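Local structure of Mgp-operon protein 3 (Mycoplasma pneumoniae, 6RJ1) at residues 580-585 against 674-679; 668-673 against 744-749. The protein is a cell-adhesion protein, also called P40/P90, that probably helps this human pathogen attach to host cells, consistent with sugar recognition at the cell surface. One frame throughout, in Å; residues are numbered along the deposited sequence.

Interaction 1. Residues 580-585 against 674-679; sequences STTAGL and GLNFNF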
ATOM      1  N   SER A 580      -8.785 -16.000   7.750  1.00 58.13           N
ATOM      2  CA  SER A 580      -9.699 -14.906   8.068  1.00 58.64           C
ATOM      3  C   SER A 580      -9.634 -14.589   9.571  1.00 62.75           C
ATOM      4  O   SER A 580      -9.715 -15.507  10.406  1.00 62.58           O
ATOM      5  CB  SER A 580     -11.122 -15.298   7.680  1.00 63.20           C
ATOM      6  OG  SER A 580     -12.082 -14.397   8.210  1.00 74.83           O
ATOM      7  N   THR A 581      -9.478 -13.295   9.908  1.00 58.10           N
ATOM      8  CA  THR A 581      -9.400 -12.837  11.300  1.00 57.74           C
ATOM      9  C   THR A 581     -10.603 -11.987  11.699  1.00 61.32           C
ATOM     10  O   THR A 581     -10.501 -11.174  12.618  1.00 60.75           O
ATOM     11  CB  THR A 581      -8.092 -12.110  11.562  1.00 63.70           C
ATOM     12  OG1 THR A 581      -8.008 -10.971  10.707  1.00 61.25           O
ATOM     13  CG2 THR A 581      -6.886 -13.007  11.423  1.00 63.54           C
ATOM     14  N   THR A 582     -11.741 -12.182  11.020  1.00 57.71           N
ATOM     15  CA  THR A 582     -12.968 -11.440  11.287  1.00 57.95           C
ATOM     16  C   THR A 582     -13.509 -11.791  12.671  1.00 64.98           C
ATOM     17  O   THR A 582     -13.561 -12.968  13.026  1.00 65.25           O
ATOM     18  CB  THR A 582     -13.978 -11.679  10.155  1.00 58.96           C
ATOM     19  OG1 THR A 582     -13.353 -11.316   8.922  1.00 60.04           O
ATOM     20  CG2 THR A 582     -15.272 -10.891  10.332  1.00 53.02           C
ATOM     21  N   ALA A 583     -13.895 -10.765  13.447  1.00 62.90           N
ATOM     22  CA  ALA A 583     -14.470 -10.893  14.783  1.00 62.83           C
ATOM     23  C   ALA A 583     -15.704 -11.787  14.729  1.00 69.89           C
ATOM     24  O   ALA A 583     -16.486 -11.690  13.783  1.00 69.87           O
ATOM     25  CB  ALA A 583     -14.852  -9.518  15.307  1.00 63.21           C
ATOM     26  N   GLY A 584     -15.854 -12.648  15.733  1.00 68.45           N
ATOM     27  CA  GLY A 584     -16.970 -13.585  15.841  1.00 69.38           C
ATOM     28  C   GLY A 584     -18.340 -12.936  15.875  1.00 75.36           C
ATOM     29  O   GLY A 584     -18.463 -11.753  16.208  1.00 74.44           O
ATOM     30  N   LEU A 585     -19.386 -13.708  15.522  1.00 73.54           N
ATOM     31  CA  LEU A 585     -20.772 -13.233  15.509  1.00 74.03           C
ATOM     32  C   LEU A 585     -21.254 -12.836  16.907  1.00 80.79           C
ATOM     33  O   LEU A 585     -22.072 -11.927  17.051  1.00 81.32           O
ATOM     34  CB  LEU A 585     -21.706 -14.292  14.907  1.00 73.69           C
ATOM     35  CG  LEU A 585     -21.640 -14.475  13.395  1.00 78.18           C
ATOM     36  CD1 LEU A 585     -22.353 -15.741  12.972  1.00 77.95           C
ATOM     37  CD2 LEU A 585     -22.227 -13.287  12.658  1.00 81.46           C
ATOM     38  N   GLY A 674     -16.347  -6.252   3.085  1.00 58.54           N
ATOM     39  CA  GLY A 674     -16.949  -5.818   4.344  1.00 58.62           C
ATOM     40  C   GLY A 674     -18.399  -6.216   4.486  1.00 63.64           C
ATOM     41  O   GLY A 674     -19.242  -5.375   4.809  1.00 63.96           O
ATOM     42  N   LEU A 675     -18.687  -7.503   4.230  1.00 59.73           N
ATOM     43  CA  LEU A 675     -20.034  -8.048   4.231  1.00 60.06           C
ATOM     44  C   LEU A 675     -20.380  -8.892   5.472  1.00 66.26           C
ATOM     45  O   LEU A 675     -21.476  -9.447   5.555  1.00 66.61           O
ATOM     46  CB  LEU A 675     -20.250  -8.840   2.931  1.00 60.09           C
ATOM     47  CG  LEU A 675     -20.307  -8.019   1.646  1.00 64.06           C
ATOM     48  CD1 LEU A 675     -19.984  -8.875   0.449  1.00 64.13           C
ATOM     49  CD2 LEU A 675     -21.668  -7.379   1.468  1.00 65.98           C
ATOM     50  N   ASN A 676     -19.470  -8.958   6.444  1.00 63.72           N
ATOM     51  CA  ASN A 676     -19.696  -9.698   7.678  1.00 63.40           C
ATOM     52  C   ASN A 676     -20.332  -8.769   8.710  1.00 69.03           C
ATOM     53  O   ASN A 676     -19.739  -7.761   9.099  1.00 67.79           O
ATOM     54  CB  ASN A 676     -18.395 -10.330   8.193  1.00 60.59           C
ATOM     55  CG  ASN A 676     -17.769 -11.312   7.233  1.00 70.13           C
ATOM     56  OD1 ASN A 676     -18.367 -12.328   6.870  1.00 69.60           O
ATOM     57  ND2 ASN A 676     -16.547 -11.036   6.804  1.00 54.54           N
ATOM     58  N   PHE A 677     -21.572  -9.086   9.097  1.00 68.07           N
ATOM     59  CA  PHE A 677     -22.356  -8.323  10.062  1.00 68.91           C
ATOM     60  C   PHE A 677     -22.926  -9.275  11.080  1.00 78.50           C
ATOM     61  O   PHE A 677     -23.226 -10.419  10.741  1.00 78.77           O
ATOM     62  CB  PHE A 677     -23.505  -7.574   9.358  1.00 69.88           C
ATOM     63  CG  PHE A 677     -23.073  -6.429   8.472  1.00 70.09           C
ATOM     64  CD1 PHE A 677     -22.685  -6.654   7.154  1.00 72.15           C
ATOM     65  CD2 PHE A 677     -23.079  -5.123   8.945  1.00 71.43           C
ATOM     66  CE1 PHE A 677     -22.275  -5.595   6.335  1.00 72.96           C
ATOM     67  CE2 PHE A 677     -22.673  -4.062   8.125  1.00 74.26           C
ATOM     68  CZ  PHE A 677     -22.267  -4.306   6.824  1.00 72.03           C
ATOM     69  N   ASN A 678     -23.077  -8.810  12.329  1.00 78.76           N
ATOM     70  CA  ASN A 678     -23.660  -9.619  13.396  1.00 80.06           C
ATOM     71  C   ASN A 678     -25.177  -9.728  13.219  1.00 88.51           C
ATOM     72  O   ASN A 678     -25.778  -8.895  12.530  1.00 88.91           O
ATOM     73  CB  ASN A 678     -23.277  -9.076  14.787  1.00 80.40           C
ATOM     74  CG  ASN A 678     -23.677  -7.652  15.115  1.00 94.61           C
ATOM     75  OD1 ASN A 678     -24.652  -7.093  14.600  1.00 88.43           O
ATOM     76  ND2 ASN A 678     -22.936  -7.033  16.019  1.00 86.01           N
ATOM     77  N   PHE A 679     -25.797 -10.749  13.830  1.00 88.33           N
ATOM     78  CA  PHE A 679     -27.243 -10.946  13.743  1.00 89.31           C
ATOM     79  C   PHE A 679     -27.956 -10.277  14.929  1.00 95.49           C
ATOM     80  O   PHE A 679     -28.724 -10.914  15.662  1.00 95.44           O
ATOM     81  CB  PHE A 679     -27.594 -12.435  13.561  1.00 91.26           C
ATOM     82  CG  PHE A 679     -27.075 -13.021  12.270  1.00 93.19           C
ATOM     83  CD1 PHE A 679     -27.749 -12.814  11.070  1.00 96.98           C
ATOM     84  CD2 PHE A 679     -25.903 -13.763  12.247  1.00 95.58           C
ATOM     85  CE1 PHE A 679     -27.256 -13.344   9.872  1.00 98.18           C
ATOM     86  CE2 PHE A 679     -25.414 -14.295  11.051  1.00 98.68           C
ATOM     87  CZ  PHE A 679     -26.092 -14.081   9.870  1.00 96.94           C
TER

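Interaction 2. Residues 668-673 against 744-749; sequences TVFDAL and PEAGNR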
ATOM      1  N   THR A 668     -13.204 -14.962   2.214  1.00 69.95           N
ATOM      2  CA  THR A 668     -12.238 -13.973   1.714  1.00 69.86           C
ATOM      3  C   THR A 668     -12.952 -12.831   0.967  1.00 72.82           C
ATOM      4  O   THR A 668     -12.554 -11.672   1.105  1.00 72.64           O
ATOM      5  CB  THR A 668     -11.151 -14.667   0.892  1.00 80.56           C
ATOM      6  OG1 THR A 668     -11.801 -15.515  -0.044  1.00 84.88           O
ATOM      7  CG2 THR A 668     -10.224 -15.520   1.754  1.00 79.46           C
ATOM      8  N   VAL A 669     -14.031 -13.159   0.221  1.00 67.91           N
ATOM      9  CA  VAL A 669     -14.882 -12.199  -0.497  1.00 66.81           C
ATOM     10  C   VAL A 669     -15.589 -11.310   0.545  1.00 70.09           C
ATOM     11  O   VAL A 669     -15.575 -10.089   0.424  1.00 70.57           O
ATOM     12  CB  VAL A 669     -15.889 -12.916  -1.441  1.00 70.22           C
ATOM     13  CG1 VAL A 669     -16.920 -11.950  -2.010  1.00 69.83           C
ATOM     14  CG2 VAL A 669     -15.167 -13.641  -2.564  1.00 70.17           C
ATOM     15  N   PHE A 670     -16.165 -11.930   1.584  1.00 65.64           N
ATOM     16  CA  PHE A 670     -16.859 -11.246   2.673  1.00 64.93           C
ATOM     17  C   PHE A 670     -15.938 -10.314   3.464  1.00 66.22           C
ATOM     18  O   PHE A 670     -16.336  -9.211   3.826  1.00 66.29           O
ATOM     19  CB  PHE A 670     -17.552 -12.278   3.582  1.00 66.94           C
ATOM     20  CG  PHE A 670     -18.972 -12.595   3.168  1.00 68.69           C
ATOM     21  CD1 PHE A 670     -19.239 -13.216   1.955  1.00 72.34           C
ATOM     22  CD2 PHE A 670     -20.042 -12.252   3.982  1.00 70.99           C
ATOM     23  CE1 PHE A 670     -20.554 -13.480   1.560  1.00 73.48           C
ATOM     24  CE2 PHE A 670     -21.356 -12.518   3.587  1.00 73.99           C
ATOM     25  CZ  PHE A 670     -21.605 -13.132   2.378  1.00 72.08           C
ATOM     26  N   ASP A 671     -14.699 -10.742   3.674  1.00 61.69           N
ATOM     27  CA  ASP A 671     -13.672  -9.995   4.395  1.00 60.72           C
ATOM     28  C   ASP A 671     -13.152  -8.810   3.602  1.00 65.95           C
ATOM     29  O   ASP A 671     -12.801  -7.791   4.190  1.00 66.75           O
ATOM     30  CB  ASP A 671     -12.509 -10.925   4.753  1.00 61.54           C
ATOM     31  CG  ASP A 671     -12.768 -11.925   5.873  1.00 67.92           C
ATOM     32  OD1 ASP A 671     -13.952 -12.179   6.194  1.00 67.42           O
ATOM     33  OD2 ASP A 671     -11.792 -12.449   6.425  1.00 75.36           O
ATOM     34  N   ALA A 672     -13.054  -8.947   2.278  1.00 62.03           N
ATOM     35  CA  ALA A 672     -12.532  -7.884   1.431  1.00 61.08           C
ATOM     36  C   ALA A 672     -13.582  -6.846   1.101  1.00 65.65           C
ATOM     37  O   ALA A 672     -13.247  -5.682   0.908  1.00 66.54           O
ATOM     38  CB  ALA A 672     -11.965  -8.474   0.157  1.00 61.71           C
ATOM     39  N   LEU A 673     -14.854  -7.259   1.033  1.00 60.95           N
ATOM     40  CA  LEU A 673     -15.964  -6.392   0.672  1.00 59.25           C
ATOM     41  C   LEU A 673     -16.744  -5.843   1.878  1.00 61.92           C
ATOM     42  O   LEU A 673     -17.650  -5.026   1.698  1.00 61.58           O
ATOM     43  CB  LEU A 673     -16.874  -7.140  -0.312  1.00 59.21           C
ATOM     44  CG  LEU A 673     -16.517  -7.081  -1.806  1.00 63.76           C
ATOM     45  CD1 LEU A 673     -15.219  -7.815  -2.125  1.00 63.89           C
ATOM     46  CD2 LEU A 673     -17.622  -7.683  -2.640  1.00 66.01           C
ATOM     47  N   PRO A 744     -22.349 -11.080  -2.558  1.00107.76           N
ATOM     48  CA  PRO A 744     -23.213 -12.001  -1.803  1.00108.75           C
ATOM     49  C   PRO A 744     -23.790 -11.408  -0.515  1.00115.18           C
ATOM     50  O   PRO A 744     -23.422 -10.302  -0.118  1.00114.92           O
ATOM     51  CB  PRO A 744     -22.306 -13.217  -1.548  1.00110.39           C
ATOM     52  CG  PRO A 744     -20.923 -12.810  -1.982  1.00114.26           C
ATOM     53  CD  PRO A 744     -20.925 -11.359  -2.307  1.00109.56           C
ATOM     54  N   GLU A 745     -24.720 -12.138   0.120  1.00113.47           N
ATOM     55  CA  GLU A 745     -25.356 -11.719   1.367  1.00114.13           C
ATOM     56  C   GLU A 745     -25.670 -12.914   2.246  1.00119.57           C
ATOM     57  O   GLU A 745     -26.244 -13.893   1.767  1.00119.19           O
ATOM     58  CB  GLU A 745     -26.588 -10.814   1.132  1.00115.70           C
ATOM     59  CG  GLU A 745     -27.336 -11.027  -0.180  1.00127.10           C
ATOM     60  CD  GLU A 745     -28.068  -9.812  -0.723  1.00143.51           C
ATOM     61  OE1 GLU A 745     -29.250  -9.955  -1.112  1.00139.03           O
ATOM     62  OE2 GLU A 745     -27.460  -8.716  -0.763  1.00130.59           O
ATOM     63  N   ALA A 746     -25.250 -12.852   3.520  1.00117.63           N
ATOM     64  CA  ALA A 746     -25.447 -13.926   4.495  1.00118.15           C
ATOM     65  C   ALA A 746     -26.774 -13.801   5.235  1.00124.66           C
ATOM     66  O   ALA A 746     -27.146 -12.706   5.664  1.00123.95           O
ATOM     67  CB  ALA A 746     -24.292 -13.960   5.484  1.00118.77           C
ATOM     68  N   GLY A 747     -27.465 -14.931   5.367  1.00124.12           N
ATOM     69  CA  GLY A 747     -28.751 -15.039   6.049  1.00125.32           C
ATOM     70  C   GLY A 747     -29.938 -15.350   5.155  1.00132.58           C
ATOM     71  O   GLY A 747     -31.086 -15.269   5.608  1.00132.46           O
ATOM     72  N   ASN A 748     -29.670 -15.725   3.886  1.00131.21           N
ATOM     73  CA  ASN A 748     -30.690 -16.006   2.872  1.00131.85           C
ATOM     74  C   ASN A 748     -31.348 -17.399   3.010  1.00137.87           C
ATOM     75  O   ASN A 748     -31.777 -17.771   4.107  1.00137.32           O
ATOM     76  CB  ASN A 748     -30.127 -15.776   1.451  1.00131.69           C
ATOM     77  CG  ASN A 748     -29.826 -14.332   1.091  1.00150.05           C
ATOM     78  OD1 ASN A 748     -28.860 -14.043   0.379  1.00141.35           O
ATOM     79  ND2 ASN A 748     -30.647 -13.388   1.547  1.00141.20           N
ATOM     80  N   ARG A 749     -31.454 -18.137   1.885  1.00136.00           N
ATOM     81  CA  ARG A 749     -32.111 -19.444   1.766  1.00136.35           C
ATOM     82  C   ARG A 749     -31.298 -20.432   0.884  1.00141.88           C
ATOM     83  O   ARG A 749     -31.890 -21.235   0.148  1.00141.70           O
ATOM     84  CB  ARG A 749     -33.541 -19.234   1.210  1.00135.42           C
ATOM     85  CG  ARG A 749     -33.592 -18.358  -0.054  1.00140.65           C
ATOM     86  CD  ARG A 749     -34.988 -17.874  -0.404  1.00143.85           C
ATOM     87  NE  ARG A 749     -35.408 -16.733   0.413  1.00140.93           N
ATOM     88  CZ  ARG A 749     -36.376 -16.774   1.325  1.00146.48           C
ATOM     89  NH1 ARG A 749     -37.043 -17.902   1.548  1.00129.58           N
ATOM     90  NH2 ARG A 749     -36.687 -15.688   2.018  1.00126.86           N
TER

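Interaction 1. Residues 580-585 against 674-679
T582 to L585 and N676 to F679 run side by side in nearly the same direction, 11° apart, closing from 7.8 Å between CA of T582 and CA of N676 to 5.1 Å between CA of L585 and CA of N678. Both belong to loops of the MgpC adhesin family region, which is grouped with beta-propellers: one follows strand 575-577, the other follows helix 666-673. The contact is apolar at the L585 end and mixed at the T582 end. L585 gives the largest share of the buried surface, through its two methyls. Its CG stands anti to the carbonyl carbon (chi1 -74°), and both methyls beyond it meet the F679 ring beside CE2. CD1 sits at the ring edge, in plane, 3.9 Å from CE2, while CD2 comes in obliquely, 3.7 Å from the same CE2. CD2 also rests 3.6 Å from the carbonyl O of F677, so the methyl touches both ring and backbone. A616 of strand 614-616 touches both L585 and F679. At the other end, T582 and N676 each direct CB toward the opposite segment, and their side chains cross obliquely. In T582, chi1 of -56° sets OG1 beside the backbone N and CG2 anti to it; this methyl lies 3.8 Å from both CB and ND2 of N676. The polar ends of this pair turn to a common neighbour: T582 OG1 and N676 ND2 each make a weak hydrogen bond to D671 OD1. N678 directs its OD1 to the backbone N of E684, and its CB lies 3.8 Å from the carbonyl O of L585.

Interaction 2. Residues 668-673 against 744-749
The F670 ring meets P744 to A746 through CE1, CZ and CE2: P744 CB, E745 N and A746 CB approach obliquely, and A746 N stands at the edge, in plane. The ring projects from helix 666-673 onto the loop that follows strand 723-732, so this is helix-to-loop packing, with the helix lying in the MgpC adhesin family region. Three consecutive ring atoms do the work. CE1 touches the pyrrolidine of P744, 3.6 Å from CB and equally near CG, where the two side chains slide past each other in opposite directions. CZ, the ring tip, comes up to the backbone, 3.8 Å from A746 N and 4.0 Å from E745 N. CE2 receives the methyl of A746, whose CB points toward the helix and lies 3.8 Å from it. The loop thus meets the end of the ring with a proline side chain, two backbone nitrogens and a methyl in turn. Y617 also meets the F670 ring, their planes at about 45°, and L675 and N676 touch F670 as well. V669 adds a lesser contact one residue earlier in the helix, and its side chain crosses that of P744 at a slant, so the proline is touched by two neighbouring helix residues. Within the helix, L673 N is hydrogen-bonded to V669 O at 3.0 Å, which ties the turn that carries both contact residues. In V669 it is CG1, anti to the backbone N (chi1 171°), that approaches the proline, 4.1 Å from P744 CD.

In the fold
From the N terminus, 580-585 comes first, after strand 575-577, then helical 668-673, its direct continuation 674-679, and finally 744-749. The segments alternate, so the two interactions cross rather than nest. Interaction 1 closes a loop with 88 residues between its segments, including strands 614-616 and 650-654; interaction 2 closes one with 70, including strand 693-699 and helix 701-712. Their centres lie about 9 Å apart, since 674-679 follows directly on 668-673 in the chain. D671 joins them: its OD2 is hydrogen-bonded to S580 OG. Helix 666-673 thus touches both loops, 580-585 through D671 and 744-749 through F670.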